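Local atomic coordinates of aerobactin synthase IucA (Klebsiella pneumoniae subsp. pneumoniae, PDB entry 5JM8), a protein that probably catalyses an ATP-dependent condensation step in the assembly of the siderophore aerobactin, as a member of the NIS synthetase family. Residues 412-417 with 484-489; 422-427 with 443-448; 471-474 with 480-483. All coordinates share one frame; numbering follows the deposited sequence.

In the fold
Contact 1 packs helix 394-420 on helix 475-500, contact 2 joins two strand ends at the nucleotide, and contact 3 packs the loop before helix 475-500 on that helix. The centres of contacts 1 and 2 lie about 9 Å apart. They meet where Ala416 O probably accepts a hydrogen bond from Leu422 N at 2.9 Å and where the rings of Tyr485 and His427 meet edge to face. Both reach the nucleotide: Asn489 of contact 1 at the adenine, His427, Arg446 and Asp447 of contact 2 at the phosphates. Contact 3 is centred about 11 Å from contact 1; there Phe482 packs edge to face on Phe414, while the Tyr481 side chain remains about 12 Å from ATP.

Contact 1: 412-417 with 484-489; sequences PLFTAE and YYLLVN. With ATP (adenosine-5'-triphosphate), chain I.
Where Leu413 faces Leu486, helices 394-420 and 475-500 run roughly antiparallel, the axes of the two short segments coming within 12.2 Å at 154° between their directions. The wide spacing is bridged by large apolar side chains. Leu486 does most of the work and splits its two methyls: CD1 meets Leu413 CD1 at 3.7 Å, while CD2 sits over one face of the Phe414 ring, 3.9 Å from its centroid and displaced toward the rim. This is a CH-pi contact, with CE2 the nearest ring atom. Leu486 CG lies anti to the backbone N (chi1 -173°), which sends the fork across to the opposing helix. At the edge of the same ring, Leu487 CD1 makes a looser approach to Phe414 CZ at 4.4 Å. Leu517 and Met520 of helix 506-521 also pack on Phe414.

Leu486 and Leu487 lie within a wider pi-type turn, closed by Asn489 N to Tyr484 O at 2.8 Å. The side-chain amide of Asn489, at the end of that turn, pairs with adenine, ND2 donating to ATP N1 at 3.0 Å and OD1 accepting from N6 at 3.3 Å, both bonds nearly straight. Between the two segments the contact is apolar, while Asn489 offers adenine a matched donor and acceptor.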
# COMPACT_ATOMS: atom_id res chain seq x y z
N PRO A 412 -2.78 -26.68 -20.45
CA PRO A 412 -2.16 -27.48 -19.39
C PRO A 412 -3.05 -28.62 -18.89
O PRO A 412 -2.53 -29.66 -18.49
CB PRO A 412 -1.92 -26.47 -18.27
CG PRO A 412 -2.80 -25.31 -18.58
CD PRO A 412 -2.88 -25.26 -20.07
N LEU A 413 -4.36 -28.43 -18.92
CA LEU A 413 -5.29 -29.42 -18.36
C LEU A 413 -5.49 -30.63 -19.28
O LEU A 413 -5.53 -31.77 -18.81
CB LEU A 413 -6.64 -28.76 -18.07
CG LEU A 413 -6.64 -27.74 -16.93
CD1 LEU A 413 -7.94 -26.96 -16.91
CD2 LEU A 413 -6.40 -28.42 -15.59
N PHE A 414 -5.62 -30.38 -20.58
CA PHE A 414 -5.73 -31.47 -21.55
C PHE A 414 -4.41 -32.22 -21.70
O PHE A 414 -4.40 -33.42 -21.99
CB PHE A 414 -6.17 -30.93 -22.92
CG PHE A 414 -7.65 -30.70 -23.05
CD1 PHE A 414 -8.52 -31.77 -23.20
CD2 PHE A 414 -8.16 -29.41 -23.05
CE1 PHE A 414 -9.88 -31.55 -23.33
CE2 PHE A 414 -9.52 -29.19 -23.17
CZ PHE A 414 -10.38 -30.26 -23.31
N THR A 415 -3.30 -31.51 -21.52
CA THR A 415 -1.97 -32.10 -21.66
C THR A 415 -1.60 -32.92 -20.43
O THR A 415 -0.93 -33.95 -20.54
CB THR A 415 -0.89 -31.02 -21.88
OG1 THR A 415 -1.19 -30.28 -23.07
CG2 THR A 415 0.48 -31.66 -22.02
N ALA A 416 -2.02 -32.46 -19.26
CA ALA A 416 -1.76 -33.17 -18.01
C ALA A 416 -2.40 -34.55 -18.02
O ALA A 416 -1.84 -35.51 -17.49
CB ALA A 416 -2.26 -32.36 -16.83
N GLU A 417 -3.59 -34.65 -18.63
CA GLU A 417 -4.28 -35.93 -18.75
C GLU A 417 -3.66 -36.79 -19.85
O GLU A 417 -3.42 -37.98 -19.65
CB GLU A 417 -5.77 -35.70 -19.05
CG GLU A 417 -6.59 -36.98 -19.20
CD GLU A 417 -6.42 -37.65 -20.56
OE1 GLU A 417 -6.43 -36.94 -21.59
OE2 GLU A 417 -6.25 -38.89 -20.60
N TYR A 484 -17.44 -32.53 -19.92
CA TYR A 484 -18.53 -31.79 -19.31
C TYR A 484 -17.99 -30.61 -18.52
O TYR A 484 -18.31 -29.45 -18.80
CB TYR A 484 -19.37 -32.67 -18.38
CG TYR A 484 -20.24 -31.89 -17.43
CD1 TYR A 484 -21.29 -31.10 -17.89
CD2 TYR A 484 -20.02 -31.92 -16.05
CE1 TYR A 484 -22.09 -30.37 -17.02
CE2 TYR A 484 -20.82 -31.20 -15.17
CZ TYR A 484 -21.85 -30.43 -15.66
OH TYR A 484 -22.63 -29.72 -14.79
N TYR A 485 -17.18 -30.91 -17.52
CA TYR A 485 -16.66 -29.88 -16.63
C TYR A 485 -15.86 -28.81 -17.37
O TYR A 485 -16.00 -27.62 -17.09
CB TYR A 485 -15.77 -30.51 -15.55
CG TYR A 485 -16.53 -31.34 -14.54
CD1 TYR A 485 -17.22 -30.74 -13.50
CD2 TYR A 485 -16.56 -32.72 -14.63
CE1 TYR A 485 -17.92 -31.50 -12.57
CE2 TYR A 485 -17.25 -33.49 -13.71
CZ TYR A 485 -17.93 -32.87 -12.68
OH TYR A 485 -18.61 -33.63 -11.76
N LEU A 486 -15.04 -29.23 -18.33
CA LEU A 486 -14.01 -28.35 -18.88
C LEU A 486 -14.43 -27.60 -20.14
O LEU A 486 -13.80 -26.61 -20.50
CB LEU A 486 -12.75 -29.16 -19.16
CG LEU A 486 -11.50 -28.39 -19.60
CD1 LEU A 486 -11.18 -27.24 -18.65
CD2 LEU A 486 -10.31 -29.32 -19.71
N LEU A 487 -15.49 -28.05 -20.81
CA LEU A 487 -15.98 -27.37 -22.01
C LEU A 487 -17.41 -26.86 -21.83
O LEU A 487 -17.70 -25.71 -22.15
CB LEU A 487 -15.91 -28.30 -23.22
CG LEU A 487 -14.51 -28.55 -23.76
CD1 LEU A 487 -14.50 -29.77 -24.65
CD2 LEU A 487 -13.99 -27.33 -24.51
N VAL A 488 -18.29 -27.72 -21.34
CA VAL A 488 -19.68 -27.33 -21.12
C VAL A 488 -19.77 -26.40 -19.91
O VAL A 488 -20.20 -25.25 -20.04
CB VAL A 488 -20.60 -28.55 -20.90
CG1 VAL A 488 -22.04 -28.10 -20.63
CG2 VAL A 488 -20.55 -29.47 -22.10
N ASN A 489 -19.36 -26.90 -18.75
CA ASN A 489 -19.44 -26.12 -17.52
C ASN A 489 -18.17 -25.31 -17.28
O ASN A 489 -17.59 -25.34 -16.20
CB ASN A 489 -19.71 -27.04 -16.33
CG ASN A 489 -20.08 -26.28 -15.07
OD1 ASN A 489 -20.49 -25.12 -15.14
ND2 ASN A 489 -19.94 -26.92 -13.92
PG ATP I . -13.56 -25.89 -2.98
O1G ATP I . -13.39 -24.92 -1.84
O2G ATP I . -13.24 -25.30 -4.34
O3G ATP I . -12.89 -27.23 -2.75
PB ATP I . -15.91 -27.58 -3.21
O1B ATP I . -17.19 -27.50 -2.41
O2B ATP I . -14.96 -28.72 -2.96
O3B ATP I . -15.15 -26.16 -3.07
PA ATP I . -17.38 -28.46 -5.50
O1A ATP I . -17.55 -29.72 -4.70
O2A ATP I . -17.00 -28.54 -6.96
O3A ATP I . -16.28 -27.53 -4.78
O5' ATP I . -18.71 -27.56 -5.41
C5' ATP I . -18.72 -26.31 -6.09
C4' ATP I . -19.59 -25.29 -5.39
O4' ATP I . -19.59 -24.09 -6.17
C3' ATP I . -21.04 -25.73 -5.23
O3' ATP I . -21.46 -25.54 -3.87
C2' ATP I . -21.84 -24.85 -6.17
O2' ATP I . -23.05 -24.39 -5.58
C1' ATP I . -20.92 -23.68 -6.48
N9 ATP I . -20.99 -23.29 -7.91
C8 ATP I . -21.36 -22.07 -8.34
N7 ATP I . -21.32 -22.01 -9.69
C5 ATP I . -20.93 -23.21 -10.14
C6 ATP I . -20.68 -23.82 -11.47
N6 ATP I . -20.87 -23.08 -12.58
N1 ATP I . -20.28 -25.11 -11.50
C2 ATP I . -20.10 -25.83 -10.38
N3 ATP I . -20.30 -25.34 -9.15
C4 ATP I . -20.71 -24.06 -8.96

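Contact 2: 422-427 with 443-448; sequences LVLLAH and LIYRDC. With ATP (adenosine-5'-triphosphate), chain I.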
# COMPACT_ATOMS: atom_id res chain seq x y z
N LEU A 422 -2.90 -37.40 -15.63
CA LEU A 422 -3.49 -36.68 -14.50
C LEU A 422 -4.80 -36.01 -14.89
O LEU A 422 -4.85 -35.17 -15.78
CB LEU A 422 -2.50 -35.62 -13.98
CG LEU A 422 -3.04 -34.62 -12.95
CD1 LEU A 422 -3.53 -35.33 -11.70
CD2 LEU A 422 -1.96 -33.60 -12.61
N VAL A 423 -5.87 -36.38 -14.19
CA VAL A 423 -7.19 -35.82 -14.44
C VAL A 423 -7.53 -34.76 -13.40
O VAL A 423 -7.68 -35.07 -12.22
CB VAL A 423 -8.27 -36.92 -14.42
CG1 VAL A 423 -9.64 -36.34 -14.74
CG2 VAL A 423 -7.92 -38.02 -15.41
N LEU A 424 -7.62 -33.51 -13.84
CA LEU A 424 -8.12 -32.43 -12.99
C LEU A 424 -9.47 -31.96 -13.53
O LEU A 424 -9.54 -31.29 -14.56
CB LEU A 424 -7.13 -31.27 -12.94
CG LEU A 424 -5.76 -31.56 -12.33
CD1 LEU A 424 -4.89 -30.32 -12.37
CD2 LEU A 424 -5.88 -32.08 -10.91
N LEU A 425 -10.53 -32.34 -12.83
CA LEU A 425 -11.89 -31.98 -13.24
C LEU A 425 -12.16 -30.52 -12.91
O LEU A 425 -12.63 -30.19 -11.83
CB LEU A 425 -12.91 -32.89 -12.56
CG LEU A 425 -12.74 -34.38 -12.85
CD1 LEU A 425 -13.67 -35.20 -11.97
CD2 LEU A 425 -12.99 -34.67 -14.32
N ALA A 426 -11.87 -29.66 -13.87
CA ALA A 426 -11.91 -28.22 -13.64
C ALA A 426 -13.29 -27.62 -13.85
O ALA A 426 -13.70 -27.36 -14.99
CB ALA A 426 -10.91 -27.54 -14.54
N HIS A 427 -14.01 -27.40 -12.75
CA HIS A 427 -15.24 -26.61 -12.80
C HIS A 427 -14.94 -25.21 -13.29
O HIS A 427 -13.79 -24.82 -13.45
CB HIS A 427 -15.90 -26.50 -11.42
CG HIS A 427 -16.45 -27.78 -10.88
ND1 HIS A 427 -15.75 -28.59 -10.02
CD2 HIS A 427 -17.65 -28.37 -11.07
CE1 HIS A 427 -16.49 -29.64 -9.70
NE2 HIS A 427 -17.65 -29.53 -10.33
N LEU A 443 -2.86 -19.98 -15.08
CA LEU A 443 -3.95 -20.74 -14.48
C LEU A 443 -3.56 -21.22 -13.08
O LEU A 443 -2.43 -21.63 -12.85
CB LEU A 443 -4.32 -21.95 -15.35
CG LEU A 443 -5.23 -23.01 -14.73
CD1 LEU A 443 -6.63 -22.45 -14.48
CD2 LEU A 443 -5.30 -24.26 -15.59
N ILE A 444 -4.52 -21.17 -12.17
CA ILE A 444 -4.38 -21.81 -10.87
C ILE A 444 -5.59 -22.70 -10.60
O ILE A 444 -6.72 -22.21 -10.50
CB ILE A 444 -4.21 -20.78 -9.73
CG1 ILE A 444 -3.02 -19.86 -10.02
CG2 ILE A 444 -4.02 -21.50 -8.40
CD1 ILE A 444 -2.84 -18.74 -9.02
N TYR A 445 -5.35 -24.00 -10.50
CA TYR A 445 -6.41 -24.97 -10.25
C TYR A 445 -6.61 -25.17 -8.75
O TYR A 445 -5.65 -25.21 -7.98
CB TYR A 445 -6.11 -26.31 -10.92
CG TYR A 445 -7.14 -27.37 -10.59
CD1 TYR A 445 -8.29 -27.51 -11.36
CD2 TYR A 445 -6.96 -28.23 -9.52
CE1 TYR A 445 -9.23 -28.47 -11.06
CE2 TYR A 445 -7.89 -29.20 -9.21
CZ TYR A 445 -9.03 -29.32 -9.99
OH TYR A 445 -9.96 -30.28 -9.68
N ARG A 446 -7.88 -25.33 -8.37
CA ARG A 446 -8.27 -25.49 -6.98
C ARG A 446 -9.20 -26.69 -6.83
O ARG A 446 -9.87 -27.07 -7.79
CB ARG A 446 -8.95 -24.21 -6.49
CG ARG A 446 -9.75 -24.36 -5.22
CD ARG A 446 -10.34 -23.05 -4.81
NE ARG A 446 -11.37 -22.59 -5.74
CZ ARG A 446 -11.79 -21.33 -5.81
NH1 ARG A 446 -11.26 -20.41 -5.02
NH2 ARG A 446 -12.73 -20.99 -6.68
N ASP A 447 -9.24 -27.26 -5.63
CA ASP A 447 -10.08 -28.41 -5.28
C ASP A 447 -9.46 -29.71 -5.78
O ASP A 447 -9.73 -30.17 -6.89
CB ASP A 447 -11.50 -28.25 -5.85
CG ASP A 447 -12.49 -29.21 -5.21
OD1 ASP A 447 -12.06 -30.11 -4.46
OD2 ASP A 447 -13.70 -29.07 -5.48
N CYS A 448 -8.64 -30.31 -4.92
CA CYS A 448 -7.93 -31.54 -5.26
C CYS A 448 -8.83 -32.77 -5.07
O CYS A 448 -8.44 -33.89 -5.41
CB CYS A 448 -6.68 -31.67 -4.40
SG CYS A 448 -5.62 -30.21 -4.49
PG ATP I . -13.56 -25.89 -2.98
O1G ATP I . -13.39 -24.92 -1.84
O2G ATP I . -13.24 -25.30 -4.34
O3G ATP I . -12.89 -27.23 -2.75
PB ATP I . -15.91 -27.58 -3.21
O1B ATP I . -17.19 -27.50 -2.41
O2B ATP I . -14.96 -28.72 -2.96
O3B ATP I . -15.15 -26.16 -3.07
PA ATP I . -17.38 -28.46 -5.50
O1A ATP I . -17.55 -29.72 -4.70
O2A ATP I . -17.00 -28.54 -6.96
O3A ATP I . -16.28 -27.53 -4.78
O5' ATP I . -18.71 -27.56 -5.41
C5' ATP I . -18.72 -26.31 -6.09
C4' ATP I . -19.59 -25.29 -5.39
O4' ATP I . -19.59 -24.09 -6.17
C3' ATP I . -21.04 -25.73 -5.23
O3' ATP I . -21.46 -25.54 -3.87
C2' ATP I . -21.84 -24.85 -6.17
O2' ATP I . -23.05 -24.39 -5.58
C1' ATP I . -20.92 -23.68 -6.48
N9 ATP I . -20.99 -23.29 -7.91
C8 ATP I . -21.36 -22.07 -8.34
N7 ATP I . -21.32 -22.01 -9.69
C5 ATP I . -20.93 -23.21 -10.14
C6 ATP I . -20.68 -23.82 -11.47
N6 ATP I . -20.87 -23.08 -12.58
N1 ATP I . -20.28 -25.11 -11.50
C2 ATP I . -20.10 -25.83 -10.38
N3 ATP I . -20.30 -25.34 -9.15
C4 ATP I . -20.71 -24.06 -8.96
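Tyr445, at the end of the beta-hairpin formed by strands 431-435 and 440-445, lays its ring against Leu424 of strand 422-424, which belongs to a separate two-stranded antiparallel sheet with 451-453. The contact joins these two sheets beside the magnesium site, the Tyr445 side chain about 7 Å from the metal.

Its apolar part centres on that ring. Leu424 CB stands over one face in a CH-pi contact, 4.0 Å from the centroid, and Leu424 CD2 reaches Tyr445 CE2 at 3.9 Å. Ala426 approaches at the edge instead, its CA near the ring plane and 3.7 Å from Tyr445 CE1. Tyr445 CG is anti to the backbone N (chi1 176°), and this carries the ring across to 422-427.

The polar part is a choice for one phenolic proton. Tyr445 OH lies 2.8 Å from Asp447 O and 3.4 Å from Leu425 O, both weak bonds, and which one takes the hydrogen is not settled. Leu425 O also accepts from Asn430 ND2, so the same carbonyl helps to place a residue of the metal site.

Around the nucleotide, Asp447 completes that site with Gln429 and Asn430, and its OD1 forms a salt bridge with Lys278, itself bonded to ATP. Arg446 NE passes ATP O2G at 3.6 Å, the side chain held by a salt bridge to Glu142 and a bond to Gln429 O. His427 turns a ring face to the alpha-phosphate, where its CE1 is 3.0 Å from ATP O2A.

Contact 3: 471-474 with 480-483; sequences NVFT and RYFP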
# COMPACT_ATOMS: atom_id res chain seq x y z
N ASN A 471 -8.91 -43.00 -6.43
CA ASN A 471 -9.31 -42.05 -7.46
C ASN A 471 -8.61 -42.36 -8.79
O ASN A 471 -7.93 -41.51 -9.36
CB ASN A 471 -9.04 -40.61 -7.03
CG ASN A 471 -7.65 -40.41 -6.46
OD1 ASN A 471 -7.02 -41.36 -6.00
ND2 ASN A 471 -7.18 -39.17 -6.48
N VAL A 472 -8.78 -43.59 -9.25
CA VAL A 472 -8.36 -43.99 -10.59
C VAL A 472 -9.58 -44.03 -11.50
O VAL A 472 -10.65 -44.50 -11.10
CB VAL A 472 -7.66 -45.37 -10.61
CG1 VAL A 472 -6.27 -45.27 -10.01
CG2 VAL A 472 -8.50 -46.42 -9.89
N PHE A 473 -9.42 -43.53 -12.72
CA PHE A 473 -10.53 -43.45 -13.68
C PHE A 473 -10.34 -44.39 -14.86
O PHE A 473 -9.23 -44.56 -15.37
CB PHE A 473 -10.69 -42.02 -14.19
CG PHE A 473 -11.64 -41.17 -13.38
CD1 PHE A 473 -12.05 -41.56 -12.12
CD2 PHE A 473 -12.12 -39.98 -13.90
CE1 PHE A 473 -12.93 -40.78 -11.38
CE2 PHE A 473 -12.99 -39.20 -13.17
CZ PHE A 473 -13.40 -39.59 -11.91
N THR A 474 -11.44 -44.99 -15.30
CA THR A 474 -11.45 -45.73 -16.54
C THR A 474 -11.54 -44.75 -17.70
O THR A 474 -11.76 -43.55 -17.49
CB THR A 474 -12.62 -46.72 -16.62
OG1 THR A 474 -13.86 -45.99 -16.63
CG2 THR A 474 -12.60 -47.68 -15.43
N ARG A 480 -16.87 -39.18 -19.93
CA ARG A 480 -18.14 -38.70 -19.41
C ARG A 480 -17.95 -37.38 -18.67
O ARG A 480 -18.61 -36.39 -18.98
CB ARG A 480 -18.78 -39.74 -18.48
CG ARG A 480 -20.06 -39.25 -17.82
CD ARG A 480 -20.73 -40.34 -16.98
NE ARG A 480 -21.01 -41.54 -17.76
CZ ARG A 480 -21.93 -41.62 -18.73
NH1 ARG A 480 -22.65 -40.56 -19.06
NH2 ARG A 480 -22.11 -42.76 -19.37
N TYR A 481 -17.04 -37.37 -17.70
CA TYR A 481 -16.88 -36.24 -16.80
C TYR A 481 -16.08 -35.09 -17.41
O TYR A 481 -16.52 -33.94 -17.41
CB TYR A 481 -16.18 -36.68 -15.51
CG TYR A 481 -16.97 -37.66 -14.67
CD1 TYR A 481 -18.31 -37.45 -14.39
CD2 TYR A 481 -16.37 -38.80 -14.15
CE1 TYR A 481 -19.03 -38.34 -13.62
CE2 TYR A 481 -17.08 -39.69 -13.38
CZ TYR A 481 -18.41 -39.46 -13.12
OH TYR A 481 -19.11 -40.36 -12.35
N PHE A 482 -14.90 -35.40 -17.94
CA PHE A 482 -13.91 -34.39 -18.27
C PHE A 482 -14.38 -33.34 -19.29
O PHE A 482 -14.19 -32.14 -19.08
CB PHE A 482 -12.64 -35.07 -18.78
CG PHE A 482 -11.46 -34.16 -18.87
CD1 PHE A 482 -10.64 -33.96 -17.77
CD2 PHE A 482 -11.17 -33.49 -20.04
CE1 PHE A 482 -9.55 -33.12 -17.85
CE2 PHE A 482 -10.08 -32.65 -20.12
CZ PHE A 482 -9.27 -32.46 -19.02
N PRO A 483 -14.98 -33.78 -20.41
CA PRO A 483 -15.45 -32.75 -21.35
C PRO A 483 -16.67 -31.97 -20.85
O PRO A 483 -16.90 -30.86 -21.32
CB PRO A 483 -15.80 -33.56 -22.61
CG PRO A 483 -16.01 -34.94 -22.14
CD PRO A 483 -15.11 -35.13 -20.97
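Phe473 packs on Tyr481 across the start of helix 475-500: one comes from the residue just before the N-cap, the other from two turns into the helix. Thr474 is that N-cap, its side chain capping a backbone N of the first turn, and Gln477 OE1 accepts from Thr474 N in return, in the manner of a capping box.

The torsions of Phe473 are unusual. Its chi1 of -91° lies well off the common staggered value, and a small chi2 turns the ring nearly into line with the CA-CB bond, a less common setting that probably carries some strain. With CG anti to the carbonyl carbon (chi1 -65°), the Tyr481 ring leaves the helix toward 471-474, though its chi2 is well away from the usual perpendicular setting. The two side chains meet at about a right angle, yet the ring planes are inclined by only 39°, with centroids 5.6 Å apart.

Ala452 of strand 451-453 and Met454 of a loop touch Phe473, while Leu425 touches Tyr481. The two rings are partly exposed, and they meet through the CE2-CZ side of Phe473 and the CD2-CE2 side of Tyr481, the closest pair being Phe473 CE2 and Tyr481 CD2 at 3.5 Å.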